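Local coordinates for oxysterol-binding protein homolog 3 (Saccharomyces cerevisiae, PDB 4IC4) that carries single lipid molecules in a hydrophobic pocket of its OSBP-related domain and moves them between membranes in phosphoinositide-coupled, non-vesicular transport, at residues 101-106 with 248-253. Numbering follows the deposited sequence.
Sequences FAISFL and FKVSII
Ile103, on helix 94-104, meets Phe248 of strand 247-253 with both ends of its branched side chain. The Ile103 CG2 methyl sits over one face of the Phe248 ring, 4.2 Å from the ring centroid and 26° off the normal, a CH-pi contact. The other branch lies on the same side of the ring but past its rim, where Ile103 CD1 comes to 3.4 Å from Phe248 CE1. With CG1 anti to the carbonyl carbon (chi1 -63°) and the chain then extended, Ile103 CD1 also touches Val250 CG2, at 4.0 Å. Val250 CG2 in turn lies in plane at the edge of the Phe248 ring, so the aromatic group has an isoleucine over a face and a valine at its rim. Around them, Phe221 of strand 214-225 and Ile233 of strand 230-235 also touch Ile103, and the helix thus packs against neighbouring strands of the antiparallel barrel of the OSBP-related domain. Shortening Phe248 to an alanine removes the ring that both Ile103 methyls touch, and would probably open a gap between helix and strand. No hydrogen bond or salt bridge joins the two segments; they meet through buried hydrocarbon alone, held by dispersion and the exclusion of water.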
ATOM      1  N   PHE A 101      12.608  -6.125   0.627  1.00  9.72           N
ATOM      2  CA  PHE A 101      11.662  -5.072   0.275  1.00  9.73           C
ATOM      3  C   PHE A 101      10.260  -5.644   0.089  1.00  8.88           C
ATOM      4  O   PHE A 101       9.287  -5.090   0.593  1.00 10.42           O
ATOM      5  CB  PHE A 101      12.097  -4.371  -1.014  1.00  8.72           C
ATOM      6  CG  PHE A 101      11.119  -3.333  -1.494  1.00  8.10           C
ATOM      7  CD1 PHE A 101      11.050  -2.086  -0.877  1.00  8.74           C
ATOM      8  CD2 PHE A 101      10.244  -3.616  -2.536  1.00  9.32           C
ATOM      9  CE1 PHE A 101      10.117  -1.134  -1.295  1.00  8.54           C
ATOM     10  CE2 PHE A 101       9.305  -2.668  -2.961  1.00  9.86           C
ATOM     11  CZ  PHE A 101       9.245  -1.424  -2.337  1.00 10.04           C
ATOM     12  N   ALA A 102      10.166  -6.763  -0.625  1.00  9.90           N
ATOM     13  CA  ALA A 102       8.881  -7.399  -0.895  1.00  9.17           C
ATOM     14  C   ALA A 102       8.115  -7.805   0.359  1.00  9.47           C
ATOM     15  O   ALA A 102       6.886  -7.751   0.391  1.00  9.88           O
ATOM     16  CB  ALA A 102       9.085  -8.615  -1.792  1.00 10.45           C
ATOM     17  N   ILE A 103       8.846  -8.214   1.390  1.00  9.97           N
ATOM     18  CA  ILE A 103       8.241  -8.640   2.645  1.00 11.03           C
ATOM     19  C   ILE A 103       7.988  -7.481   3.612  1.00  9.85           C
ATOM     20  O   ILE A 103       7.045  -7.520   4.406  1.00 11.25           O
ATOM     21  CB  ILE A 103       9.155  -9.665   3.359  1.00 14.92           C
ATOM     22  CG1 ILE A 103       9.291 -10.926   2.502  1.00 15.40           C
ATOM     23  CG2 ILE A 103       8.600 -10.004   4.735  1.00 17.62           C
ATOM     24  CD1 ILE A 103      10.352 -11.895   2.998  1.00 21.38           C
ATOM     25  N   SER A 104       8.818  -6.445   3.526  1.00 10.80           N
ATOM     26  CA  SER A 104       8.735  -5.317   4.448  1.00 10.50           C
ATOM     27  C   SER A 104       7.386  -4.654   4.663  1.00  9.62           C
ATOM     28  O   SER A 104       7.089  -4.227   5.780  1.00 10.55           O
ATOM     29  CB  SER A 104       9.761  -4.243   4.068  1.00  9.67           C
ATOM     30  OG  SER A 104       9.448  -3.630   2.833  1.00 10.30           O
ATOM     31  N   PHE A 105       6.565  -4.566   3.624  1.00 10.51           N
ATOM     32  CA  PHE A 105       5.277  -3.902   3.772  1.00 10.33           C
ATOM     33  C   PHE A 105       4.391  -4.541   4.842  1.00 10.25           C
ATOM     34  O   PHE A 105       3.541  -3.868   5.428  1.00 10.08           O
ATOM     35  CB  PHE A 105       4.525  -3.866   2.438  1.00 11.78           C
ATOM     36  CG  PHE A 105       3.764  -5.118   2.144  1.00 11.33           C
ATOM     37  CD1 PHE A 105       4.420  -6.265   1.718  1.00 11.25           C
ATOM     38  CD2 PHE A 105       2.385  -5.165   2.335  1.00 10.53           C
ATOM     39  CE1 PHE A 105       3.716  -7.443   1.486  1.00 12.94           C
ATOM     40  CE2 PHE A 105       1.668  -6.340   2.107  1.00 13.33           C
ATOM     41  CZ  PHE A 105       2.337  -7.483   1.681  1.00 12.42           C
ATOM     42  N   LEU A 106       4.581  -5.832   5.098  1.00  9.59           N
ATOM     43  CA  LEU A 106       3.773  -6.527   6.099  1.00  9.75           C
ATOM     44  C   LEU A 106       3.925  -5.923   7.489  1.00 10.28           C
ATOM     45  O   LEU A 106       3.007  -5.990   8.305  1.00  9.63           O
ATOM     46  CB  LEU A 106       4.158  -8.006   6.164  1.00 10.64           C
ATOM     47  CG  LEU A 106       3.802  -8.864   4.956  1.00  9.89           C
ATOM     48  CD1 LEU A 106       4.504 -10.211   5.078  1.00 12.21           C
ATOM     49  CD2 LEU A 106       2.293  -9.042   4.878  1.00 12.58           C
ATOM     50  N   PHE A 248       9.506 -16.147   9.345  1.00 15.13           N
ATOM     51  CA  PHE A 248       9.519 -16.593   7.960  1.00 15.20           C
ATOM     52  C   PHE A 248      10.944 -16.907   7.530  1.00 16.11           C
ATOM     53  O   PHE A 248      11.905 -16.462   8.157  1.00 16.68           O
ATOM     54  CB  PHE A 248       8.911 -15.520   7.052  1.00 15.40           C
ATOM     55  CG  PHE A 248       9.738 -14.270   6.948  1.00 14.76           C
ATOM     56  CD1 PHE A 248      10.779 -14.182   6.031  1.00 16.94           C
ATOM     57  CD2 PHE A 248       9.481 -13.186   7.778  1.00 15.96           C
ATOM     58  CE1 PHE A 248      11.554 -13.026   5.944  1.00 18.31           C
ATOM     59  CE2 PHE A 248      10.246 -12.031   7.700  1.00 14.16           C
ATOM     60  CZ  PHE A 248      11.284 -11.948   6.782  1.00 17.08           C
ATOM     61  N   LYS A 249      11.067 -17.686   6.462  1.00 16.04           N
ATOM     62  CA  LYS A 249      12.363 -18.076   5.930  1.00 17.27           C
ATOM     63  C   LYS A 249      12.408 -17.725   4.452  1.00 15.82           C
ATOM     64  O   LYS A 249      11.381 -17.727   3.772  1.00 18.23           O
ATOM     65  CB  LYS A 249      12.576 -19.584   6.101  1.00 19.78           C
ATOM     66  CG  LYS A 249      12.609 -20.067   7.544  1.00 23.79           C
ATOM     67  CD  LYS A 249      13.830 -19.543   8.283  1.00 27.63           C
ATOM     68  CE  LYS A 249      13.953 -20.184   9.660  1.00 29.85           C
ATOM     69  NZ  LYS A 249      15.165 -19.723  10.389  1.00 33.16           N
ATOM     70  N   VAL A 250      13.597 -17.407   3.959  1.00 15.32           N
ATOM     71  CA  VAL A 250      13.771 -17.066   2.556  1.00 14.81           C
ATOM     72  C   VAL A 250      14.883 -17.922   1.970  1.00 16.25           C
ATOM     73  O   VAL A 250      15.986 -17.978   2.515  1.00 17.92           O
ATOM     74  CB  VAL A 250      14.154 -15.583   2.371  1.00 15.05           C
ATOM     75  CG1 VAL A 250      14.225 -15.240   0.888  1.00 14.38           C
ATOM     76  CG2 VAL A 250      13.147 -14.692   3.081  1.00 13.65           C
ATOM     77  N   SER A 251      14.583 -18.594   0.866  1.00 15.97           N
ATOM     78  CA  SER A 251      15.567 -19.433   0.196  1.00 17.91           C
ATOM     79  C   SER A 251      15.904 -18.791  -1.143  1.00 18.26           C
ATOM     80  O   SER A 251      15.040 -18.668  -2.016  1.00 19.09           O
ATOM     81  CB  SER A 251      15.005 -20.839  -0.023  1.00 19.88           C
ATOM     82  OG  SER A 251      14.673 -21.451   1.211  1.00 22.92           O
ATOM     83  N   ILE A 252      17.155 -18.369  -1.293  1.00 18.78           N
ATOM     84  CA  ILE A 252      17.613 -17.734  -2.522  1.00 19.83           C
ATOM     85  C   ILE A 252      18.258 -18.772  -3.429  1.00 21.21           C
ATOM     86  O   ILE A 252      19.230 -19.420  -3.046  1.00 19.92           O
ATOM     87  CB  ILE A 252      18.646 -16.628  -2.226  1.00 21.25           C
ATOM     88  CG1 ILE A 252      18.029 -15.563  -1.313  1.00 24.85           C
ATOM     89  CG2 ILE A 252      19.126 -16.004  -3.525  1.00 20.93           C
ATOM     90  CD1 ILE A 252      16.847 -14.838  -1.918  1.00 27.98           C
ATOM     91  N   ILE A 253      17.717 -18.921  -4.633  1.00 21.86           N
ATOM     92  CA  ILE A 253      18.236 -19.898  -5.580  1.00 23.83           C
ATOM     93  C   ILE A 253      18.712 -19.248  -6.873  1.00 23.82           C
ATOM     94  O   ILE A 253      17.906 -18.895  -7.734  1.00 23.05           O
ATOM     95  CB  ILE A 253      17.157 -20.948  -5.926  1.00 24.96           C
ATOM     96  CG1 ILE A 253      16.641 -21.609  -4.644  1.00 26.80           C
ATOM     97  CG2 ILE A 253      17.733 -21.998  -6.866  1.00 26.68           C
ATOM     98  CD1 ILE A 253      17.696 -22.378  -3.875  1.00 29.48           C
TER